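Local structure of bifunctional protein PutA (Bdellovibrio bacteriovorus, 5UR2) at residues G935-V938 with D939-F943; Y604-H607 with M608-Q612; E154-D157 with Y158-Y162; K550-C554 with E555-A559. The protein probably catalyses both steps of proline breakdown to glutamate, combining a flavin-dependent proline dehydrogenase with an NAD-dependent L-glutamate gamma-semialdehyde dehydrogenase in one chain. All coordinates share one frame; numbering follows the deposited sequence.

Contact 1: residues G935-V938 with D939-F943; sequences GAMV and DRHPF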
loop_
_atom_site.group_PDB
_atom_site.type_symbol
_atom_site.label_atom_id
_atom_site.label_comp_id
_atom_site.label_asym_id
_atom_site.label_seq_id
_atom_site.Cartn_x
_atom_site.Cartn_y
_atom_site.Cartn_z
ATOM N N GLY B 935 -16.255 6.756 18.849
ATOM C CA GLY B 935 -16.832 7.071 17.548
ATOM C C GLY B 935 -15.897 6.966 16.354
ATOM O O GLY B 935 -16.079 7.690 15.362
ATOM N N ALA B 936 -14.891 6.099 16.419
ATOM C CA ALA B 936 -14.017 5.901 15.266
ATOM C C ALA B 936 -14.835 5.443 14.065
ATOM O O ALA B 936 -15.677 4.554 14.177
ATOM C CB ALA B 936 -12.925 4.865 15.581
ATOM N N MET B 937 -14.587 6.049 12.912
ATOM C CA MET B 937 -15.304 5.705 11.691
ATOM C C MET B 937 -14.359 5.080 10.672
ATOM O O MET B 937 -13.175 5.426 10.600
ATOM C CB MET B 937 -15.969 6.934 11.075
ATOM C CG MET B 937 -16.952 7.635 12.020
ATOM S SD MET B 937 -17.667 9.084 11.226
ATOM C CE MET B 937 -18.784 8.344 10.023
ATOM N N VAL B 938 -14.905 4.157 9.881
ATOM C CA VAL B 938 -14.151 3.566 8.786
ATOM C C VAL B 938 -13.514 4.659 7.940
ATOM O O VAL B 938 -14.134 5.694 7.667
ATOM C CB VAL B 938 -15.082 2.686 7.942
ATOM C CG1 VAL B 938 -14.349 2.194 6.669
ATOM C CG2 VAL B 938 -15.602 1.529 8.801
ATOM N N ASP B 939 -12.257 4.425 7.544
ATOM C CA ASP B 939 -11.452 5.290 6.686
ATOM C C ASP B 939 -10.988 6.546 7.423
ATOM O O ASP B 939 -9.811 6.903 7.351
ATOM C CB ASP B 939 -12.221 5.630 5.389
ATOM C CG ASP B 939 -11.411 6.487 4.421
ATOM O OD1 ASP B 939 -10.317 6.050 3.980
ATOM O OD2 ASP B 939 -11.896 7.594 4.065
ATOM N N ARG B 940 -11.885 7.205 8.159
ATOM C CA ARG B 940 -11.519 8.426 8.878
ATOM C C ARG B 940 -10.595 8.147 10.059
ATOM O O ARG B 940 -9.661 8.918 10.305
ATOM C CB ARG B 940 -12.773 9.151 9.366
ATOM C CG ARG B 940 -13.761 9.504 8.285
ATOM C CD ARG B 940 -14.835 10.421 8.815
ATOM N NE ARG B 940 -15.899 10.552 7.841
ATOM C CZ ARG B 940 -16.964 11.339 7.977
ATOM N NH1 ARG B 940 -17.132 12.089 9.065
ATOM N NH2 ARG B 940 -17.873 11.366 7.016
ATOM N N HIS B 941 -10.857 7.092 10.837
ATOM C CA HIS B 941 -10.075 6.795 12.043
ATOM C C HIS B 941 -9.830 5.291 12.148
ATOM O O HIS B 941 -10.429 4.604 12.988
ATOM C CB HIS B 941 -10.789 7.304 13.302
ATOM C CG HIS B 941 -11.628 8.516 13.075
ATOM N ND1 HIS B 941 -12.995 8.451 12.924
ATOM C CD2 HIS B 941 -11.302 9.830 13.016
ATOM C CE1 HIS B 941 -13.474 9.673 12.751
ATOM N NE2 HIS B 941 -12.467 10.528 12.801
ATOM N N PRO B 942 -8.937 4.748 11.323
ATOM C CA PRO B 942 -8.670 3.304 11.382
ATOM C C PRO B 942 -8.333 2.896 12.810
ATOM O O PRO B 942 -7.515 3.532 13.482
ATOM C CB PRO B 942 -7.483 3.131 10.430
ATOM C CG PRO B 942 -7.632 4.266 9.457
ATOM C CD PRO B 942 -8.075 5.423 10.331
ATOM N N PHE B 943 -8.997 1.849 13.289
ATOM C CA PHE B 943 -9.158 1.632 14.721
ATOM C C PHE B 943 -8.422 0.383 15.201
ATOM O O PHE B 943 -8.603 -0.706 14.647
ATOM C CB PHE B 943 -10.645 1.539 15.076
ATOM C CG PHE B 943 -10.889 1.389 16.547
ATOM C CD1 PHE B 943 -10.820 2.491 17.389
ATOM C CD2 PHE B 943 -11.129 0.138 17.096
ATOM C CE1 PHE B 943 -11.011 2.365 18.750
ATOM C CE2 PHE B 943 -11.320 -0.001 18.465
ATOM C CZ PHE B 943 -11.265 1.120 19.294
#

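Contact 2: residues Y604-H607 with M608-Q612; sequences YARH and MRELQ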
loop_
_atom_site.group_PDB
_atom_site.type_symbol
_atom_site.label_atom_id
_atom_site.label_comp_id
_atom_site.label_asym_id
_atom_site.label_seq_id
_atom_site.Cartn_x
_atom_site.Cartn_y
_atom_site.Cartn_z
ATOM N N TYR B 604 -14.378 -2.455 2.477
ATOM C CA TYR B 604 -13.616 -3.649 2.133
ATOM C C TYR B 604 -13.909 -4.064 0.699
ATOM O O TYR B 604 -13.016 -4.575 0.017
ATOM C CB TYR B 604 -13.898 -4.787 3.127
ATOM C CG TYR B 604 -13.440 -4.436 4.537
ATOM C CD1 TYR B 604 -12.254 -3.731 4.745
ATOM C CD2 TYR B 604 -14.220 -4.758 5.648
ATOM C CE1 TYR B 604 -11.827 -3.387 6.021
ATOM C CE2 TYR B 604 -13.819 -4.407 6.937
ATOM C CZ TYR B 604 -12.618 -3.715 7.115
ATOM O OH TYR B 604 -12.208 -3.362 8.378
ATOM N N ALA B 605 -15.132 -3.825 0.212
ATOM C CA ALA B 605 -15.399 -4.112 -1.195
ATOM C C ALA B 605 -14.576 -3.200 -2.090
ATOM O O ALA B 605 -13.963 -3.659 -3.067
ATOM C CB ALA B 605 -16.895 -3.993 -1.511
ATOM N N ARG B 606 -14.509 -1.912 -1.745
ATOM C CA ARG B 606 -13.663 -0.993 -2.500
ATOM C C ARG B 606 -12.200 -1.433 -2.456
ATOM O O ARG B 606 -11.512 -1.417 -3.478
ATOM C CB ARG B 606 -13.822 0.429 -1.959
ATOM C CG ARG B 606 -12.929 1.477 -2.617
ATOM C CD ARG B 606 -13.171 2.847 -1.945
ATOM N NE ARG B 606 -12.440 3.927 -2.595
ATOM C CZ ARG B 606 -11.135 4.133 -2.438
ATOM N NH1 ARG B 606 -10.415 3.330 -1.659
ATOM N NH2 ARG B 606 -10.545 5.130 -3.071
ATOM N N HIS B 607 -11.713 -1.843 -1.284
ATOM C CA HIS B 607 -10.305 -2.228 -1.168
ATOM C C HIS B 607 -9.997 -3.472 -2.000
ATOM O O HIS B 607 -8.953 -3.538 -2.660
ATOM C CB HIS B 607 -9.938 -2.458 0.299
ATOM C CG HIS B 607 -8.474 -2.341 0.592
ATOM N ND1 HIS B 607 -7.925 -2.712 1.804
ATOM C CD2 HIS B 607 -7.444 -1.884 -0.165
ATOM C CE1 HIS B 607 -6.623 -2.491 1.780
ATOM N NE2 HIS B 607 -6.306 -1.993 0.596
ATOM N N MET B 608 -10.896 -4.462 -1.982
ATOM C CA MET B 608 -10.656 -5.677 -2.753
ATOM C C MET B 608 -10.577 -5.362 -4.237
ATOM O O MET B 608 -9.770 -5.952 -4.967
ATOM C CB MET B 608 -11.761 -6.699 -2.477
ATOM C CG MET B 608 -11.511 -8.110 -3.072
ATOM S SD MET B 608 -10.111 -8.931 -2.225
ATOM C CE MET B 608 -8.759 -8.732 -3.400
ATOM N N ARG B 609 -11.383 -4.399 -4.690
ATOM C CA ARG B 609 -11.339 -3.981 -6.082
ATOM C C ARG B 609 -10.009 -3.340 -6.432
ATOM O O ARG B 609 -9.544 -3.486 -7.571
ATOM C CB ARG B 609 -12.495 -3.032 -6.378
ATOM C CG ARG B 609 -13.838 -3.743 -6.436
ATOM C CD ARG B 609 -14.986 -2.747 -6.645
ATOM N NE ARG B 609 -16.181 -3.469 -7.031
ATOM C CZ ARG B 609 -17.320 -3.469 -6.345
ATOM N NH1 ARG B 609 -17.431 -2.754 -5.233
ATOM N NH2 ARG B 609 -18.355 -4.181 -6.785
ATOM N N GLU B 610 -9.358 -2.671 -5.469
ATOM C CA GLU B 610 -7.993 -2.211 -5.711
ATOM C C GLU B 610 -7.002 -3.375 -5.697
ATOM O O GLU B 610 -6.151 -3.482 -6.587
ATOM C CB GLU B 610 -7.574 -1.154 -4.687
ATOM C CG GLU B 610 -8.357 0.135 -4.737
ATOM C CD GLU B 610 -7.931 1.097 -3.644
ATOM O OE1 GLU B 610 -8.434 0.972 -2.502
ATOM O OE2 GLU B 610 -7.070 1.964 -3.922
ATOM N N LEU B 611 -7.080 -4.248 -4.679
ATOM C CA LEU B 611 -6.059 -5.278 -4.482
ATOM C C LEU B 611 -6.143 -6.422 -5.503
ATOM O O LEU B 611 -5.209 -7.222 -5.578
ATOM C CB LEU B 611 -6.156 -5.828 -3.048
ATOM C CG LEU B 611 -5.788 -4.823 -1.934
ATOM C CD1 LEU B 611 -6.030 -5.399 -0.559
ATOM C CD2 LEU B 611 -4.363 -4.306 -2.022
ATOM N N GLN B 612 -7.230 -6.530 -6.281
ATOM C CA GLN B 612 -7.302 -7.552 -7.325
ATOM C C GLN B 612 -6.310 -7.286 -8.445
ATOM O O GLN B 612 -6.007 -8.197 -9.218
ATOM C CB GLN B 612 -8.710 -7.620 -7.935
ATOM C CG GLN B 612 -9.002 -6.427 -8.897
ATOM C CD GLN B 612 -10.424 -6.453 -9.440
ATOM O OE1 GLN B 612 -10.889 -7.473 -9.958
ATOM N NE2 GLN B 612 -11.133 -5.331 -9.299
#

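Contact 3: residues E154-D157 with Y158-Y162; sequences EAQD and YSNKY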
loop_
_atom_site.group_PDB
_atom_site.type_symbol
_atom_site.label_atom_id
_atom_site.label_comp_id
_atom_site.label_asym_id
_atom_site.label_seq_id
_atom_site.Cartn_x
_atom_site.Cartn_y
_atom_site.Cartn_z
ATOM N N GLU B 154 -26.071 25.400 35.014
ATOM C CA GLU B 154 -25.766 26.511 34.113
ATOM C C GLU B 154 -27.027 27.035 33.427
ATOM O O GLU B 154 -27.201 28.254 33.276
ATOM C CB GLU B 154 -24.721 26.062 33.086
ATOM C CG GLU B 154 -23.302 25.929 33.664
ATOM C CD GLU B 154 -22.407 24.985 32.854
ATOM O OE1 GLU B 154 -22.867 24.449 31.818
ATOM O OE2 GLU B 154 -21.246 24.769 33.268
ATOM N N ALA B 155 -27.928 26.132 33.034
ATOM C CA ALA B 155 -29.198 26.558 32.453
ATOM C C ALA B 155 -29.979 27.407 33.440
ATOM O O ALA B 155 -30.516 28.461 33.080
ATOM C CB ALA B 155 -30.025 25.345 32.025
ATOM N N GLN B 156 -30.029 26.975 34.697
ATOM C CA GLN B 156 -30.779 27.714 35.705
ATOM C C GLN B 156 -30.159 29.086 35.951
ATOM O O GLN B 156 -30.880 30.082 36.088
ATOM C CB GLN B 156 -30.845 26.884 36.987
ATOM C CG GLN B 156 -31.672 27.479 38.121
ATOM C CD GLN B 156 -33.161 27.561 37.797
ATOM O OE1 GLN B 156 -33.843 26.536 37.711
ATOM N NE2 GLN B 156 -33.677 28.786 37.662
ATOM N N ASP B 157 -28.823 29.160 35.986
ATOM C CA ASP B 157 -28.146 30.443 36.160
ATOM C C ASP B 157 -28.443 31.378 34.991
ATOM O O ASP B 157 -28.674 32.577 35.185
ATOM C CB ASP B 157 -26.634 30.229 36.297
ATOM C CG ASP B 157 -26.238 29.514 37.602
ATOM O OD1 ASP B 157 -27.071 29.412 38.532
ATOM O OD2 ASP B 157 -25.091 29.020 37.681
ATOM N N TYR B 158 -28.457 30.835 33.771
ATOM C CA TYR B 158 -28.763 31.651 32.604
ATOM C C TYR B 158 -30.189 32.200 32.682
ATOM O O TYR B 158 -30.435 33.371 32.358
ATOM C CB TYR B 158 -28.546 30.824 31.327
ATOM C CG TYR B 158 -28.737 31.599 30.029
ATOM C CD1 TYR B 158 -27.669 32.278 29.426
ATOM C CD2 TYR B 158 -29.984 31.654 29.405
ATOM C CE1 TYR B 158 -27.845 32.996 28.240
ATOM C CE2 TYR B 158 -30.175 32.372 28.222
ATOM C CZ TYR B 158 -29.105 33.027 27.636
ATOM O OH TYR B 158 -29.321 33.728 26.465
ATOM N N SER B 159 -31.138 31.371 33.122
ATOM C CA SER B 159 -32.509 31.840 33.283
ATOM C C SER B 159 -32.597 32.954 34.317
ATOM O O SER B 159 -33.256 33.976 34.090
ATOM C CB SER B 159 -33.410 30.673 33.668
ATOM O OG SER B 159 -34.770 31.045 33.610
ATOM N N ASN B 160 -31.923 32.781 35.456
ATOM C CA ASN B 160 -31.956 33.798 36.498
ATOM C C ASN B 160 -31.332 35.100 36.016
ATOM O O ASN B 160 -31.844 36.182 36.314
ATOM C CB ASN B 160 -31.243 33.282 37.750
ATOM C CG ASN B 160 -32.006 32.160 38.426
ATOM O OD1 ASN B 160 -33.225 32.043 38.271
ATOM N ND2 ASN B 160 -31.289 31.313 39.160
ATOM N N LYS B 161 -30.236 35.014 35.251
ATOM C CA LYS B 161 -29.624 36.222 34.705
ATOM C C LYS B 161 -30.623 37.026 33.883
ATOM O O LYS B 161 -30.692 38.254 34.010
ATOM C CB LYS B 161 -28.407 35.873 33.850
ATOM C CG LYS B 161 -27.142 35.645 34.624
ATOM C CD LYS B 161 -25.974 35.477 33.671
ATOM C CE LYS B 161 -24.676 35.216 34.417
ATOM N NZ LYS B 161 -23.490 35.264 33.512
ATOM N N TYR B 162 -31.420 36.349 33.047
ATOM C CA TYR B 162 -32.374 37.074 32.213
ATOM C C TYR B 162 -33.510 37.663 33.035
ATOM O O TYR B 162 -33.873 38.832 32.842
ATOM C CB TYR B 162 -32.910 36.167 31.112
ATOM C CG TYR B 162 -32.051 36.323 29.899
ATOM C CD1 TYR B 162 -32.319 37.312 28.968
ATOM C CD2 TYR B 162 -30.921 35.547 29.727
ATOM C CE1 TYR B 162 -31.505 37.497 27.879
ATOM C CE2 TYR B 162 -30.103 35.733 28.645
ATOM C CZ TYR B 162 -30.399 36.702 27.720
ATOM O OH TYR B 162 -29.579 36.882 26.633
#

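Contact 4: residues K550-C554 with E555-A559; sequences KNVPC and EQRAA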
loop_
_atom_site.group_PDB
_atom_site.type_symbol
_atom_site.label_atom_id
_atom_site.label_comp_id
_atom_site.label_asym_id
_atom_site.label_seq_id
_atom_site.Cartn_x
_atom_site.Cartn_y
_atom_site.Cartn_z
ATOM N N LYS B 550 -13.128 -19.528 -3.510
ATOM C CA LYS B 550 -11.814 -18.909 -3.670
ATOM C C LYS B 550 -11.512 -18.551 -5.123
ATOM O O LYS B 550 -10.601 -17.752 -5.381
ATOM C CB LYS B 550 -10.732 -19.845 -3.133
ATOM C CG LYS B 550 -10.430 -21.057 -4.047
ATOM C CD LYS B 550 -9.519 -22.066 -3.335
ATOM C CE LYS B 550 -9.199 -23.251 -4.232
ATOM N NZ LYS B 550 -8.442 -24.313 -3.498
ATOM N N ASN B 551 -12.265 -19.108 -6.069
ATOM C CA ASN B 551 -12.123 -18.799 -7.482
ATOM C C ASN B 551 -13.204 -17.859 -8.010
ATOM O O ASN B 551 -13.191 -17.546 -9.206
ATOM C CB ASN B 551 -12.131 -20.101 -8.292
ATOM C CG ASN B 551 -10.949 -20.977 -7.961
ATOM O OD1 ASN B 551 -9.855 -20.481 -7.703
ATOM N ND2 ASN B 551 -11.162 -22.274 -7.937
ATOM N N VAL B 552 -14.145 -17.421 -7.183
ATOM C CA VAL B 552 -15.084 -16.400 -7.677
ATOM C C VAL B 552 -14.318 -15.099 -7.903
ATOM O O VAL B 552 -13.564 -14.673 -7.011
ATOM C CB VAL B 552 -16.241 -16.193 -6.687
ATOM C CG1 VAL B 552 -17.107 -15.015 -7.143
ATOM C CG2 VAL B 552 -17.115 -17.473 -6.572
ATOM N N PRO B 553 -14.436 -14.461 -9.074
ATOM C CA PRO B 553 -13.670 -13.229 -9.325
ATOM C C PRO B 553 -13.939 -12.157 -8.273
ATOM O O PRO B 553 -15.055 -12.019 -7.751
ATOM C CB PRO B 553 -14.162 -12.778 -10.711
ATOM C CG PRO B 553 -14.640 -14.024 -11.366
ATOM C CD PRO B 553 -15.227 -14.868 -10.250
ATOM N N CYS B 554 -12.890 -11.386 -7.975
ATOM C CA CYS B 554 -12.980 -10.352 -6.948
ATOM C C CYS B 554 -14.170 -9.434 -7.166
ATOM O O CYS B 554 -14.892 -9.116 -6.216
ATOM C CB CYS B 554 -11.685 -9.537 -6.916
ATOM S SG CYS B 554 -10.208 -10.521 -6.506
ATOM N N GLU B 555 -14.394 -9.006 -8.414
ATOM C CA GLU B 555 -15.496 -8.095 -8.718
ATOM C C GLU B 555 -16.845 -8.681 -8.309
ATOM O O GLU B 555 -17.710 -7.958 -7.802
ATOM C CB GLU B 555 -15.488 -7.744 -10.210
ATOM C CG GLU B 555 -16.683 -6.903 -10.674
ATOM C CD GLU B 555 -16.877 -5.628 -9.859
ATOM O OE1 GLU B 555 -15.867 -4.943 -9.555
ATOM O OE2 GLU B 555 -18.044 -5.333 -9.505
ATOM N N GLN B 556 -17.046 -9.987 -8.530
ATOM C CA GLN B 556 -18.314 -10.622 -8.169
ATOM C C GLN B 556 -18.440 -10.786 -6.656
ATOM O O GLN B 556 -19.537 -10.662 -6.105
ATOM C CB GLN B 556 -18.447 -11.971 -8.882
ATOM C CG GLN B 556 -18.582 -11.844 -10.394
ATOM C CD GLN B 556 -18.430 -13.174 -11.153
ATOM O OE1 GLN B 556 -18.964 -14.221 -10.756
ATOM N NE2 GLN B 556 -17.693 -13.124 -12.265
ATOM N N ARG B 557 -17.335 -11.077 -5.966
ATOM C CA ARG B 557 -17.409 -11.139 -4.507
ATOM C C ARG B 557 -17.701 -9.762 -3.927
ATOM O O ARG B 557 -18.537 -9.625 -3.023
ATOM C CB ARG B 557 -16.123 -11.719 -3.917
ATOM C CG ARG B 557 -15.716 -13.065 -4.504
ATOM C CD ARG B 557 -14.640 -13.765 -3.646
ATOM N NE ARG B 557 -13.484 -12.919 -3.357
ATOM C CZ ARG B 557 -12.276 -13.109 -3.870
ATOM N NH1 ARG B 557 -12.072 -14.114 -4.713
ATOM N NH2 ARG B 557 -11.276 -12.299 -3.542
ATOM N N ALA B 558 -17.049 -8.727 -4.472
ATOM C CA ALA B 558 -17.296 -7.360 -4.025
ATOM C C ALA B 558 -18.736 -6.926 -4.299
ATOM O O ALA B 558 -19.332 -6.198 -3.491
ATOM C CB ALA B 558 -16.314 -6.406 -4.701
ATOM N N ALA B 559 -19.308 -7.347 -5.437
ATOM C CA ALA B 559 -20.692 -6.988 -5.750
ATOM C C ALA B 559 -21.675 -7.622 -4.760
ATOM O O ALA B 559 -22.702 -7.021 -4.421
ATOM C CB ALA B 559 -21.026 -7.400 -7.189
#

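Contact 1: residues G935-V938 with D939-F943
The backbone folds back on itself between Met937 and His941. His941 N donates to Met937 O at 2.9 Å, a five-residue alpha-turn. A tighter turn lies inside it. Arg940 N reaches Val938 O at 2.8 Å, and the positive phi of Asp939 (73°) makes this a classic gamma turn. As usual in so tight a turn the bond is bent at the acceptor, with the donor 43° out of the carbonyl plane. The turn also brings the His941 ring against the incoming chain. ND1 takes the Met937 N-H at 2.9 Å, exactly in the ring plane. On the far side of the ring, NE2 is hydrogen-bonded to Glu623 of the second subunit, which is consistent with a proton on NE2. Met937 and Arg940 run side by side. SD lies over one guanidinium face, 3.7 Å from Arg940 NH1. A bend at chi3 (72°) swings CE over the centre of that group. The guanidinium itself is held by Gln316 O and Asn467. Ala936 CB meets the Phe943 ring obliquely, 3.7 Å from CD1. The loop joins strands 926-929 and 946-947. Val938 packs on helix 587-611, Phe943 rests on strands 901-908 and 926-929, and Pro942 touches Cys969 of the second subunit.

Contact 2: residues Y604-H607 with M608-Q612
The His607 ring carries Leu611 on one face. CD1 of Leu611 stands 3.7 Å from the ring centroid, only 13° off the normal, as a CH-pi contact. This is an i, i+4 pair on an alpha-helix, near the end of helix 587-611. His607 has CG anti to its N (chi1 -158°), and this lays the ring face under the leucine one turn on. A second i, i+4 pair is polar. Arg606 NH1 makes a salt bridge to Glu610 OE1 at 3.2 Å. The two flat groups are turned 72° apart, so they do not form a coplanar two-pronged pair. The guanidinium has another partner, because NH2 donates to Gly463 O. Arg609 runs back past Ala605, with NH1 4.0 Å from Ala605 CB, and ends in a salt bridge to Asp562. On the buried side, Tyr604 meets the ring of Tyr960, and its OH is bonded to Gly956 N. Met608 packs on helices 554-570 and 646-657. The main-chain ladder runs under these pairs, with Leu611 N bonded to His607 O at 2.8 Å and Gln612 N next to Met608 O. Gln612 also turns its amide back, and NE2 donates in its own plane to a lone pair of Arg609 O at 3.0 Å.

Contact 3: residues E154-D157 with Y158-Y162
Gln156 and Asn160 meet through their side-chain amides, one helical turn apart. NE2 of Gln156 donates to Asn160 OD1 at 3.3 Å. The bond is weak, with an N-H...O angle of 140°. The amide planes are turned 33° apart, so the two groups are not coplanar. A bend at chi2 (66°) folds the glutamine along the helix and brings its amide to the asparagine. Beneath them the regular alpha-helical ladder fixes the spacing. Asn160 N is bonded to Gln156 O at 3.0 Å, and Lys161 N to Asp157 O at 2.9 Å. Tyr158 N and Ser159 N continue it to Glu154 O and Ala155 O. The opposing side of the helix is buried and aromatic. Tyr162 CD2 sits 3.6 Å above the Tyr158 ring plane, shifted toward the rim. Both hydroxyls have backbone partners further out: Tyr158 OH at Lys198 N, and Tyr162 OH at Ser196 O and Ile144 N. Glu154 is held at both oxygens, by Leu150 N and by a salt bridge to Arg799. That arginine is on helix 790-806, within the aldehyde dehydrogenase family region, so the bridge joins the two catalytic parts. Helix 152-173 lies in the beta-alpha-beta crossover between the first two strands of the proline dehydrogenase TIM barrel, 138-144 and 194-197. Tyr162 ties it to both, and Tyr158 to the residue just past the second.

Contact 4: residues K550-C554 with E555-A559
Arg557 reaches back from the first turn of its helix to the loop just before it. NH1 lies 2.8 Å from Val552 O, but the N-H...O angle of 118° makes this a weak hydrogen bond. A bend at chi3 (-52°) folds the chain so that the guanidinium lies with one face toward Cys554 CA. Its other nitrogens are also used: NE donates to Val657 O, and NH2, which is hydrogen-bonded elsewhere as well, passes 3.6 Å from Cys554 SG. The buried guanidinium is therefore held by more than one acceptor. Pro553 occupies the N-cap position. As a proline it offers no backbone N-H, yet its carbonyl serves two donors. Arg557 N makes the good bond to Pro553 O at 3.0 Å, and Gln556 N adds a weak one. The good bond opens the regular ladder, and Ala558 N to Cys554 O at 2.8 Å continues it. Side-chain packing surrounds these bonds. Val552 CG1 lies 3.6 Å from Arg557 CG and also touches Gln556 CB. The Gln556 amide leans on the proline ring, with NE2 3.3 Å from Pro553 CG. The Glu555 carboxylate finds its partner in Arg609, on helix 587-611. Lys550 makes a long, weak ion pair with Glu923 of the second subunit. The segment thus forms the joint between helices 532-549 and 554-570. Cys554, Arg557 and Ala558 all face helix 587-611, packing on Ala605, Met608 and Arg609.

Overall arrangement
Contacts 2 and 4 adjoin, with centres about 10 Å apart. A salt bridge from Arg609 NE to Glu555 OE1 (2.9 Å) joins them, and Gln612 CB packs on Cys554 SG. Contact 1 lies about 18 Å from contact 2, centre to centre, and packs on an earlier part of the same helix 587-611. Contact 1 is also closest to the predicted aldehyde dehydrogenase site: the Phe943 side chain is about 3 Å from that of Glu746 and about 5 Å from that of Cys780. Contact 3 stands apart in the proline dehydrogenase barrel, its centre about 55 Å from that of contact 2. Its Tyr158 side chain is about 9 Å from the N-propargylglycine-modified FAD.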